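Local coordinates for protein adhesin (Streptococcus sanguinis SK1 = NCTC 7863, PDB 6VT2) that binds sialylated glycans through two tandem Siglec-like modules, and so probably mediates adhesion of the bacterium to sialoglycan-bearing host targets, at residues A[176-180]-A[192-198]; A[166-171]-A[182-186]; A[84-90]-A[124-128]. All coordinates share one frame. Where two conformers were deposited one is given. Numbering follows the deposited sequence.

Interaction 1: A[176-180]-A[192-198]; sequences ENGTV and IAAAQTV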
ATOM      1  N   GLU A 176      -3.128 -20.809  19.051  0.59 21.80           N
ATOM      2  CA  GLU A 176      -1.796 -20.544  19.572  0.59 21.90           C
ATOM      3  C   GLU A 176      -0.719 -20.598  18.504  0.59 21.01           C
ATOM      4  O   GLU A 176       0.336 -19.979  18.694  0.59 21.91           O
ATOM      5  CB  GLU A 176      -1.484 -21.548  20.692  0.59 22.61           C
ATOM      6  CG  GLU A 176      -2.406 -21.436  21.908  0.59 33.18           C
ATOM      7  CD  GLU A 176      -3.790 -22.076  21.698  0.59 32.89           C
ATOM      8  OE1 GLU A 176      -4.123 -22.473  20.562  0.59 32.50           O
ATOM      9  OE2 GLU A 176      -4.548 -22.180  22.683  0.59 43.28           O
ATOM     10  N   ASN A 177      -0.944 -21.324  17.409  1.00 15.57           N
ATOM     11  CA  ASN A 177       0.025 -21.489  16.335  1.00 18.43           C
ATOM     12  C   ASN A 177      -0.380 -20.777  15.053  1.00 12.72           C
ATOM     13  O   ASN A 177       0.221 -21.019  13.992  1.00 15.27           O
ATOM     14  CB  ASN A 177       0.276 -22.974  16.065  1.00 23.04           C
ATOM     15  CG  ASN A 177      -0.881 -23.651  15.381  1.00 21.51           C
ATOM     16  OD1 ASN A 177      -1.939 -23.084  15.245  1.00 17.79           O
ATOM     17  ND2 ASN A 177      -0.662 -24.849  14.908  1.00 29.80           N
ATOM     18  N   GLY A 178      -1.381 -19.894  15.128  1.00 16.56           N
ATOM     19  CA  GLY A 178      -1.759 -19.148  13.952  1.00 16.17           C
ATOM     20  C   GLY A 178      -2.833 -19.761  13.059  1.00 13.24           C
ATOM     21  O   GLY A 178      -3.159 -19.159  12.033  1.00 15.23           O
ATOM     22  N   THR A 179      -3.416 -20.896  13.447  1.00 12.23           N
ATOM     23  CA  THR A 179      -4.516 -21.464  12.696  1.00 14.12           C
ATOM     24  C   THR A 179      -5.712 -20.545  12.830  1.00 11.77           C
ATOM     25  O   THR A 179      -6.121 -20.200  13.945  1.00 15.77           O
ATOM     26  CB  THR A 179      -4.877 -22.832  13.228  1.00 17.18           C
ATOM     27  OG1 THR A 179      -3.763 -23.719  13.174  1.00 17.42           O
ATOM     28  CG2 THR A 179      -5.983 -23.449  12.355  1.00 15.47           C
ATOM     29  N   VAL A 180      -6.326 -20.206  11.697  1.00 12.58           N
ATOM     30  CA  VAL A 180      -7.420 -19.263  11.710  1.00 13.66           C
ATOM     31  C   VAL A 180      -8.715 -20.018  11.491  1.00 13.61           C
ATOM     32  O   VAL A 180      -8.837 -20.806  10.553  1.00 15.71           O
ATOM     33  CB  VAL A 180      -7.235 -18.196  10.640  1.00 16.05           C
ATOM     34  CG1 VAL A 180      -8.559 -17.356  10.517  1.00 14.93           C
ATOM     35  CG2 VAL A 180      -6.091 -17.293  10.993  1.00 15.54           C
ATOM     36  N   ILE A 192      -8.031 -21.598   7.998  1.00 14.84           N
ATOM     37  CA  ILE A 192      -6.816 -21.269   7.265  1.00 17.73           C
ATOM     38  C   ILE A 192      -5.654 -21.792   8.091  1.00 14.11           C
ATOM     39  O   ILE A 192      -5.502 -21.408   9.250  1.00 16.30           O
ATOM     40  CB  ILE A 192      -6.696 -19.769   7.016  1.00 17.09           C
ATOM     41  CG1 ILE A 192      -7.940 -19.213   6.333  1.00 20.22           C
ATOM     42  CG2 ILE A 192      -5.476 -19.508   6.094  1.00 19.78           C
ATOM     43  CD1 ILE A 192      -7.824 -17.747   6.081  1.00 18.01           C
ATOM     44  N   ALA A 193      -4.873 -22.706   7.512  1.00 15.48           N
ATOM     45  CA  ALA A 193      -3.829 -23.396   8.249  1.00 16.44           C
ATOM     46  C   ALA A 193      -2.719 -22.438   8.595  1.00 16.20           C
ATOM     47  O   ALA A 193      -2.439 -21.481   7.853  1.00 15.60           O
ATOM     48  CB  ALA A 193      -3.245 -24.539   7.433  1.00 23.12           C
ATOM     49  N   ALA A 194      -2.100 -22.739   9.734  1.00 15.72           N
ATOM     50  CA  ALA A 194      -0.986 -21.940  10.252  1.00 20.50           C
ATOM     51  C   ALA A 194       0.105 -21.727   9.221  1.00 20.80           C
ATOM     52  O   ALA A 194       0.693 -20.649   9.157  1.00 16.72           O
ATOM     53  CB  ALA A 194      -0.402 -22.609  11.482  1.00 19.11           C
ATOM     54  N   ALA A 195       0.361 -22.717   8.376  1.00 20.77           N
ATOM     55  CA  ALA A 195       1.379 -22.549   7.340  1.00 18.33           C
ATOM     56  C   ALA A 195       1.046 -21.401   6.409  1.00 29.81           C
ATOM     57  O   ALA A 195       1.947 -20.783   5.817  1.00 23.17           O
ATOM     58  CB  ALA A 195       1.529 -23.859   6.556  1.00 28.23           C
ATOM     59  N   GLN A 196      -0.235 -21.076   6.260  1.00 19.77           N
ATOM     60  CA  GLN A 196      -0.612 -19.977   5.392  1.00 18.48           C
ATOM     61  C   GLN A 196      -0.839 -18.671   6.139  1.00 17.14           C
ATOM     62  O   GLN A 196      -1.254 -17.690   5.528  1.00 22.64           O
ATOM     63  CB  GLN A 196      -1.883 -20.345   4.610  1.00 21.58           C
ATOM     64  CG  GLN A 196      -1.644 -21.235   3.436  1.00 32.86           C
ATOM     65  CD  GLN A 196      -1.107 -22.577   3.809  1.00 35.69           C
ATOM     66  OE1 GLN A 196      -1.774 -23.369   4.493  1.00 33.73           O
ATOM     67  NE2 GLN A 196       0.119 -22.858   3.371  1.00 37.76           N
ATOM     68  N   THR A 197      -0.596 -18.617   7.450  1.00 16.60           N
ATOM     69  CA  THR A 197      -0.822 -17.384   8.167  1.00 18.93           C
ATOM     70  C   THR A 197       0.421 -16.831   8.833  1.00 17.90           C
ATOM     71  O   THR A 197       0.528 -15.614   8.948  1.00 18.72           O
ATOM     72  CB  THR A 197      -1.906 -17.559   9.229  1.00 16.55           C
ATOM     73  OG1 THR A 197      -1.463 -18.495  10.198  1.00 15.46           O
ATOM     74  CG2 THR A 197      -3.184 -18.115   8.566  1.00 19.26           C
ATOM     75  N   VAL A 198       1.294 -17.683   9.362  1.00 15.67           N
ATOM     76  CA  VAL A 198       2.426 -17.192  10.133  1.00 15.47           C
ATOM     77  C   VAL A 198       3.699 -17.966   9.817  1.00 18.52           C
ATOM     78  O   VAL A 198       3.680 -19.137   9.430  1.00 18.09           O
ATOM     79  CB  VAL A 198       2.179 -17.273  11.644  1.00 13.72           C
ATOM     80  CG1 VAL A 198       1.001 -16.473  12.036  1.00 18.24           C
ATOM     81  CG2 VAL A 198       2.002 -18.752  12.030  1.00 17.86           C
TER
HETATM   82  O   HOH W   1      -2.999 -25.117  11.102  1.00 19.77           O

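Interaction 2: A[166-171]-A[182-186]; sequences LPATST and ITYPD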
ATOM      1  N   LEU A 166     -16.269 -11.765   2.413  1.00 27.21           N
ATOM      2  CA  LEU A 166     -16.887 -12.683   3.389  1.00 28.66           C
ATOM      3  C   LEU A 166     -18.000 -11.930   4.128  1.00 32.88           C
ATOM      4  O   LEU A 166     -17.956 -10.713   4.138  1.00 28.46           O
ATOM      5  CB  LEU A 166     -15.816 -13.231   4.342  1.00 22.55           C
ATOM      6  CG  LEU A 166     -14.760 -14.164   3.742  1.00 21.58           C
ATOM      7  CD1 LEU A 166     -13.822 -14.671   4.824  1.00 20.71           C
ATOM      8  CD2 LEU A 166     -15.382 -15.346   3.037  1.00 25.36           C
ATOM      9  N   PRO A 167     -19.014 -12.599   4.723  1.00 30.33           N
ATOM     10  CA  PRO A 167     -20.005 -11.894   5.529  1.00 31.17           C
ATOM     11  C   PRO A 167     -19.349 -10.978   6.583  1.00 37.28           C
ATOM     12  O   PRO A 167     -18.341 -11.291   7.084  1.00 29.50           O
ATOM     13  CB  PRO A 167     -20.837 -12.989   6.191  1.00 28.27           C
ATOM     14  CG  PRO A 167     -20.643 -14.209   5.319  1.00 30.09           C
ATOM     15  CD  PRO A 167     -19.298 -14.036   4.648  1.00 27.23           C
ATOM     16  N   ALA A 168     -19.923  -9.820   6.869  1.00 32.84           N
ATOM     17  CA  ALA A 168     -19.410  -8.890   7.894  1.00 31.40           C
ATOM     18  C   ALA A 168     -19.685  -9.467   9.264  1.00 26.54           C
ATOM     19  O   ALA A 168     -19.012  -9.100  10.210  1.00 28.08           O
ATOM     20  CB  ALA A 168     -20.108  -7.558   7.737  1.00 41.33           C
ATOM     21  N   THR A 169     -20.650 -10.358   9.330  1.00 23.04           N
ATOM     22  CA  THR A 169     -21.003 -11.010  10.604  1.00 27.75           C
ATOM     23  C   THR A 169     -20.030 -12.173  10.887  1.00 18.87           C
ATOM     24  O   THR A 169     -20.209 -12.816  11.889  1.00 25.81           O
ATOM     25  CB  THR A 169     -22.490 -11.364  10.516  1.00 29.68           C
ATOM     26  OG1 THR A 169     -22.741 -11.467   9.118  1.00 41.00           O
ATOM     27  CG2 THR A 169     -23.364 -10.257  11.051  1.00 28.64           C
ATOM     28  N   SER A 170     -19.094 -12.451   9.969  1.00 23.53           N
ATOM     29  CA  SER A 170     -18.122 -13.547  10.123  1.00 24.17           C
ATOM     30  C   SER A 170     -17.213 -13.216  11.299  1.00 22.03           C
ATOM     31  O   SER A 170     -16.880 -12.061  11.441  1.00 23.22           O
ATOM     32  CB  SER A 170     -17.302 -13.801   8.897  1.00 24.37           C
ATOM     33  OG  SER A 170     -18.101 -14.004   7.763  1.00 21.59           O
ATOM     34  N   THR A 171     -16.922 -14.204  12.125  1.00 19.02           N
ATOM     35  CA  THR A 171     -16.026 -14.015  13.278  1.00 20.38           C
ATOM     36  C   THR A 171     -14.739 -14.755  12.969  1.00 25.64           C
ATOM     37  O   THR A 171     -14.727 -15.472  12.084  1.00 19.77           O
ATOM     38  CB  THR A 171     -16.703 -14.393  14.591  1.00 23.09           C
ATOM     39  OG1 THR A 171     -17.052 -15.766  14.590  1.00 31.30           O
ATOM     40  CG2 THR A 171     -17.952 -13.579  14.837  1.00 20.10           C
ATOM     41  N   ILE A 182     -12.597 -19.189  10.688  1.00 13.64           N
ATOM     42  CA  ILE A 182     -13.575 -18.159  10.270  1.00 15.60           C
ATOM     43  C   ILE A 182     -14.922 -18.788  10.550  1.00 18.49           C
ATOM     44  O   ILE A 182     -15.106 -19.857  10.118  1.00 16.12           O
ATOM     45  CB  ILE A 182     -13.399 -17.813   8.786  1.00 16.30           C
ATOM     46  CG1 ILE A 182     -11.965 -17.340   8.521  1.00 15.41           C
ATOM     47  CG2 ILE A 182     -14.446 -16.796   8.295  1.00 21.47           C
ATOM     48  CD1 ILE A 182     -11.613 -17.145   7.080  1.00 18.89           C
ATOM     49  N   THR A 183     -15.765 -18.163  11.331  1.00 14.17           N
ATOM     50  CA  THR A 183     -17.079 -18.721  11.634  1.00 15.23           C
ATOM     51  C   THR A 183     -18.077 -17.858  10.899  1.00 18.70           C
ATOM     52  O   THR A 183     -18.165 -16.724  11.167  1.00 16.89           O
ATOM     53  CB  THR A 183     -17.370 -18.773  13.126  1.00 16.84           C
ATOM     54  OG1 THR A 183     -16.377 -19.585  13.732  1.00 18.98           O
ATOM     55  CG2 THR A 183     -18.711 -19.367  13.471  1.00 18.10           C
ATOM     56  N   TYR A 184     -18.791 -18.445   9.970  1.00 14.40           N
ATOM     57  CA  TYR A 184     -19.823 -17.725   9.246  1.00 15.88           C
ATOM     58  C   TYR A 184     -20.984 -17.597  10.180  1.00 13.59           C
ATOM     59  O   TYR A 184     -21.199 -18.213  11.145  1.00 12.09           O
ATOM     60  CB  TYR A 184     -20.161 -18.482   7.980  1.00 13.97           C
ATOM     61  CG  TYR A 184     -18.960 -18.476   7.123  1.00 11.45           C
ATOM     62  CD1 TYR A 184     -18.354 -17.308   6.736  1.00 16.64           C
ATOM     63  CD2 TYR A 184     -18.388 -19.669   6.820  1.00 11.48           C
ATOM     64  CE1 TYR A 184     -17.188 -17.335   6.021  1.00 17.68           C
ATOM     65  CE2 TYR A 184     -17.264 -19.709   6.048  1.00 12.76           C
ATOM     66  CZ  TYR A 184     -16.653 -18.549   5.657  1.00 14.74           C
ATOM     67  OH  TYR A 184     -15.528 -18.591   4.920  1.00 17.14           O
ATOM     68  N   PRO A 185     -22.049 -16.611   9.890  1.00 14.77           N
ATOM     69  CA  PRO A 185     -23.229 -16.367  10.745  1.00 12.87           C
ATOM     70  C   PRO A 185     -24.068 -17.588  11.044  1.00 12.30           C
ATOM     71  O   PRO A 185     -24.759 -17.646  12.058  1.00 14.10           O
ATOM     72  CB  PRO A 185     -24.032 -15.335   9.933  1.00 17.99           C
ATOM     73  CG  PRO A 185     -23.095 -14.717   9.006  1.00 24.06           C
ATOM     74  CD  PRO A 185     -21.959 -15.684   8.771  1.00 16.34           C
ATOM     75  N   ASP A 186     -24.032 -18.600  10.209  1.00 12.48           N
ATOM     76  CA  ASP A 186     -24.756 -19.825  10.496  1.00 12.36           C
ATOM     77  C   ASP A 186     -23.984 -20.835  11.312  1.00 12.58           C
ATOM     78  O   ASP A 186     -24.480 -21.928  11.549  1.00 15.41           O
ATOM     79  CB  ASP A 186     -25.243 -20.435   9.162  1.00 10.68           C
ATOM     80  CG  ASP A 186     -24.163 -21.069   8.380  1.00 12.49           C
ATOM     81  OD1 ASP A 186     -22.975 -20.728   8.606  1.00 12.25           O
ATOM     82  OD2 ASP A 186     -24.460 -21.936   7.539  1.00 12.53           O
TER

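Interaction 3: A[84-90]-A[124-128]; sequences VPINHGV and IRPQT. With CA (calcium ion), chain I.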
ATOM      1  N   VAL A  84     -33.872 -18.583   4.561  1.00  8.81           N
ATOM      2  CA  VAL A  84     -33.701 -19.871   5.250  1.00  8.55           C
ATOM      3  C   VAL A  84     -33.373 -19.596   6.696  1.00  8.57           C
ATOM      4  O   VAL A  84     -32.442 -18.844   6.942  1.00  8.60           O
ATOM      5  CB  VAL A  84     -32.593 -20.697   4.624  1.00  8.80           C
ATOM      6  CG1 VAL A  84     -32.437 -22.043   5.320  1.00  8.98           C
ATOM      7  CG2 VAL A  84     -32.908 -20.846   3.087  1.00 11.11           C
ATOM      8  N   PRO A  85     -34.022 -20.252   7.651  1.00  8.56           N
ATOM      9  CA  PRO A  85     -33.734 -20.012   9.059  1.00  8.59           C
ATOM     10  C   PRO A  85     -32.273 -20.315   9.342  1.00  8.57           C
ATOM     11  O   PRO A  85     -31.688 -21.270   8.820  1.00  8.53           O
ATOM     12  CB  PRO A  85     -34.672 -20.977   9.785  1.00  8.75           C
ATOM     13  CG  PRO A  85     -35.848 -21.166   8.767  1.00 10.12           C
ATOM     14  CD  PRO A  85     -35.204 -21.121   7.445  1.00  9.42           C
ATOM     15  N   ILE A  86     -31.737 -19.538  10.276  1.00  9.08           N
ATOM     16  CA  ILE A  86     -30.346 -19.619  10.596  1.00  9.30           C
ATOM     17  C   ILE A  86     -30.004 -20.959  11.220  1.00  8.58           C
ATOM     18  O   ILE A  86     -28.840 -21.358  11.156  1.00 10.64           O
ATOM     19  CB  ILE A  86     -29.952 -18.472  11.532  1.00  8.66           C
ATOM     20  CG1 ILE A  86     -28.415 -18.300  11.543  1.00 10.70           C
ATOM     21  CG2 ILE A  86     -30.506 -18.715  12.920  1.00  8.69           C
ATOM     22  CD1 ILE A  86     -27.833 -17.896  10.260  1.00 10.70           C
ATOM     23  N   ASN A  87     -30.964 -21.662  11.822  1.00  9.98           N
ATOM     24  CA  ASN A  87     -30.681 -22.959  12.442  1.00  9.18           C
ATOM     25  C   ASN A  87     -31.255 -24.145  11.665  1.00 10.58           C
ATOM     26  O   ASN A  87     -31.392 -25.248  12.220  1.00 10.28           O
ATOM     27  CB  ASN A  87     -31.221 -22.998  13.864  1.00 10.18           C
ATOM     28  CG  ASN A  87     -32.715 -22.862  13.917  1.00 12.35           C
ATOM     29  OD1 ASN A  87     -33.306 -22.199  13.076  1.00 12.86           O
ATOM     30  ND2 ASN A  87     -33.325 -23.460  14.917  1.00 13.35           N
ATOM     31  N   HIS A  88     -31.629 -23.929  10.408  1.00  9.34           N
ATOM     32  CA  HIS A  88     -32.052 -25.040   9.578  1.00  8.96           C
ATOM     33  C   HIS A  88     -30.934 -26.075   9.523  1.00  9.60           C
ATOM     34  O   HIS A  88     -29.749 -25.745   9.491  1.00 10.21           O
ATOM     35  CB  HIS A  88     -32.372 -24.519   8.177  1.00  8.43           C
ATOM     36  CG  HIS A  88     -33.280 -25.402   7.408  1.00  8.41           C
ATOM     37  ND1 HIS A  88     -32.824 -26.557   6.824  1.00  9.22           N
ATOM     38  CD2 HIS A  88     -34.612 -25.352   7.152  1.00 10.63           C
ATOM     39  CE1 HIS A  88     -33.839 -27.194   6.252  1.00  9.08           C
ATOM     40  NE2 HIS A  88     -34.936 -26.479   6.427  1.00 10.11           N
ATOM     41  N   GLY A  89     -31.324 -27.319   9.430  1.00 10.78           N
ATOM     42  CA  GLY A  89     -30.351 -28.349   9.149  1.00 12.05           C
ATOM     43  C   GLY A  89     -29.736 -28.228   7.759  1.00 11.20           C
ATOM     44  O   GLY A  89     -30.283 -27.607   6.864  1.00  9.22           O
ATOM     45  N   VAL A  90     -28.504 -28.737   7.612  1.00 10.94           N
ATOM     46  CA  VAL A  90     -27.828 -28.740   6.325  1.00 10.01           C
ATOM     47  C   VAL A  90     -27.405 -30.157   6.007  1.00 11.03           C
ATOM     48  O   VAL A  90     -26.498 -30.365   5.206  1.00 13.86           O
ATOM     49  CB  VAL A  90     -26.627 -27.794   6.293  1.00  9.24           C
ATOM     50  CG1 VAL A  90     -27.174 -26.403   6.259  1.00 10.75           C
ATOM     51  CG2 VAL A  90     -25.746 -28.028   7.523  1.00 15.66           C
ATOM     52  N   ILE A 124     -30.830 -26.889   1.063  1.00  8.89           N
ATOM     53  CA  ILE A 124     -30.294 -25.990   2.070  1.00  8.54           C
ATOM     54  C   ILE A 124     -28.863 -26.369   2.424  1.00  8.34           C
ATOM     55  O   ILE A 124     -28.615 -27.494   2.849  1.00  8.33           O
ATOM     56  CB  ILE A 124     -31.164 -25.967   3.325  1.00  8.87           C
ATOM     57  CG1 ILE A 124     -32.659 -25.763   2.953  1.00 12.36           C
ATOM     58  CG2 ILE A 124     -30.603 -25.027   4.320  1.00 10.27           C
ATOM     59  CD1 ILE A 124     -32.881 -24.599   2.080  1.00 13.66           C
ATOM     60  N   ARG A 125     -27.918 -25.453   2.212  1.00  8.36           N
ATOM     61  CA  ARG A 125     -26.499 -25.720   2.396  1.00  9.01           C
ATOM     62  C   ARG A 125     -25.931 -24.750   3.408  1.00  9.21           C
ATOM     63  O   ARG A 125     -26.464 -23.646   3.624  1.00  8.94           O
ATOM     64  CB  ARG A 125     -25.755 -25.619   1.056  1.00  9.95           C
ATOM     65  CG  ARG A 125     -26.317 -26.594   0.054  1.00  9.78           C
ATOM     66  CD  ARG A 125     -26.413 -27.981   0.576  1.00 10.88           C
ATOM     67  NE  ARG A 125     -25.092 -28.511   0.884  1.00 12.28           N
ATOM     68  CZ  ARG A 125     -24.898 -29.763   1.260  1.00 16.16           C
ATOM     69  NH1 ARG A 125     -25.943 -30.583   1.457  1.00 13.26           N
ATOM     70  NH2 ARG A 125     -23.673 -30.205   1.440  1.00 16.25           N
ATOM     71  N   PRO A 126     -24.830 -25.112   4.029  1.00  9.15           N
ATOM     72  CA  PRO A 126     -24.200 -24.193   4.978  1.00 10.15           C
ATOM     73  C   PRO A 126     -23.489 -23.063   4.262  1.00 10.81           C
ATOM     74  O   PRO A 126     -23.034 -23.197   3.126  1.00 10.98           O
ATOM     75  CB  PRO A 126     -23.224 -25.091   5.748  1.00  9.72           C
ATOM     76  CG  PRO A 126     -22.746 -26.050   4.644  1.00 10.50           C
ATOM     77  CD  PRO A 126     -24.072 -26.347   3.822  1.00 12.27           C
ATOM     78  N   GLN A 127     -23.361 -21.939   4.969  1.00 11.21           N
ATOM     79  CA  GLN A 127     -22.716 -20.781   4.361  1.00 12.81           C
ATOM     80  C   GLN A 127     -21.283 -21.054   3.920  1.00 12.04           C
ATOM     81  O   GLN A 127     -20.821 -20.497   2.916  1.00 13.59           O
ATOM     82  CB  GLN A 127     -22.737 -19.599   5.318  1.00 11.55           C
ATOM     83  CG  GLN A 127     -24.166 -19.076   5.438  1.00 11.27           C
ATOM     84  CD  GLN A 127     -24.302 -17.761   6.120  1.00 19.02           C
ATOM     85  OE1 GLN A 127     -23.343 -17.040   6.232  1.00 23.52           O
ATOM     86  NE2 GLN A 127     -25.512 -17.441   6.592  1.00 18.41           N
ATOM     87  N   THR A 128     -20.594 -21.939   4.601  1.00 10.22           N
ATOM     88  CA  THR A 128     -19.221 -22.205   4.224  1.00 10.77           C
ATOM     89  C   THR A 128     -19.094 -22.773   2.830  1.00 16.12           C
ATOM     90  O   THR A 128     -18.023 -22.639   2.223  1.00 15.85           O
ATOM     91  CB  THR A 128     -18.522 -23.120   5.211  1.00 15.90           C
ATOM     92  OG1 THR A 128     -17.101 -23.068   4.898  1.00 16.20           O
ATOM     93  CG2 THR A 128     -19.028 -24.512   5.165  1.00 16.44           C
TER
HETATM   94 CA    CA I 703     -15.801 -22.628   2.658  1.00 17.54          CA
HETATM   95  O   HOH W   2     -15.829 -24.969   2.617  1.00 32.39           O
HETATM   96  O   HOH W   3     -13.625 -22.919   1.563  1.00 28.70           O
HETATM   97  O   HOH W   4     -16.136 -23.275   0.425  1.00 29.54           O

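Interaction 1: A[176-180]-A[192-198]
Two backbone hydrogen bonds of an antiparallel hydrogen-bonded pair pin 176-180 to 192-198: Val180 N donates to Ile192 O and Ile192 N to Val180 O, both at 2.8 Å, with N-H...O angles of 178° and 162°. A third bond runs from Thr197 OG1 to Gly178 O at 2.6 Å and ties the turn before Val180 to the chain leaving the 3-10 segment 194-196. One water accepts from Ala194 N at 2.9 Å and donates to Thr179 OG1 at 2.6 Å. Thr179 OG1 in turn donates to Asn177 OD1 (2.8 Å), which also accepts from Thr179 N (3.2 Å) and so closes an Asx turn. At the phi/psi of Gly178, 90°/4°, a CB would be jammed against Asn177 O and would clash with Val198 CG2 at 2.7 Å, so backbone and packing each point to glycine. Ala194 CB abuts Asn177 O at 3.0 Å, while Val180 CB meets Ile192 CB at 4.0 Å. Val180-Ile192 is the last bridge at this end between central strand 180-183 and outer strand 189-192; past it the Thr197 hydroxyl and a water take over, while Val180, Thr197 and Val198 turn to Val155 of helix 149-162.

Interaction 2: A[166-171]-A[182-186]
Ile182 opens the segment with its CA 3.4 Å from Thr171 O, a CA-H...O contact, and its CD1 4.0 Å from Leu166 CD1. At Thr183 the strands pair: Thr171 N to Thr183 O and Thr183 N to Thr171 O are both 3.0 Å with angles of 165°, an antiparallel hydrogen-bonded pair, and Thr171 OG1 lies 3.4 Å from Thr183 CB. Thr183 O also receives Ser170 CA at 3.3 Å. The ring of Tyr184 follows, with Ser170 OG at its edge (3.5 Å from CD1) and Pro167 CD 4.0 Å from the same CD1; its hydroxyl bonds to Asp190, a calcium ligand. Ser170 OG itself donates to Pro167 O (2.8 Å), bracing the type I turn 167-170. Pro185 ends the contact, its CD 3.9 Å from Pro167 CB and its CG 3.3 Å from Thr169 OG1. Such geometry is that of a beta-hairpin's open end, where strands 171-174 and 180-183 of the Rib-like domain's three-stranded sheet diverge beside a calcium site.

Interaction 3: A[84-90]-A[124-128]
Between the sialoglycan pocket and a calcium site, loop 84-90 packs on the end of strand 119-125. No hydrogen bond crosses the two segments; 338 Å² is buried, chiefly by van der Waals packing. Ile124 is the hub: its CG2 lies 3.6 Å from Val84 CG1, 3.7 Å from His88 ND1 and 3.6 Å from Gly89 O. Its CG1 sits 4.1 Å from the centroid of the His88 ring and 24° off the ring normal, a CH-pi contact over the face. His88 ND1 donates to Gly89 O at 2.7 Å (173°); its NE2 bonds to Tyr96 of the glycan pocket, and the side chain comes within about 4 Å of bound sialic acid. At the strand end, Val90 CG1 reaches Arg125 C at 3.5 Å, and just past it Val90 CB meets Pro126 CD at 3.8 Å. Thr128, out of reach of 84-90, carries the segment on to the calcium, binding it through O (2.3 Å) and OG1 (2.6 Å) beside Tyr131 and Asp190. Loop 84-90 thus belongs to a connection that passes from one sheet to the other, as inter-sheet loops do in the V-set-like beta sandwich of Siglec-like domains.

In the fold
In chain order, interaction 3 closes within the first Siglec-like part before interactions 2 and 1 open in the Rib-type part, where their segments alternate. Both of these use the sheet of strands 171-174, 180-183 and 189-192; their centres are about 18 Å apart and they touch through Ile192 CD1 and Ile182 CD1 (4.0 Å). Interaction 3 lies about 13 Å from interaction 2, centre to centre, and touches it: Asp186 OD2 is 2.8 Å from Gln127 N, a hydrogen bond, and Tyr184 CE2 is 3.6 Å from Thr128 OG1. Interaction 1 stays about 10 Å from interaction 3 at nearest atoms. Interaction 2 thus bridges the other two, consistent with a junction in which a calcium bound by Thr128, Tyr131 and Asp190 joins the two parts.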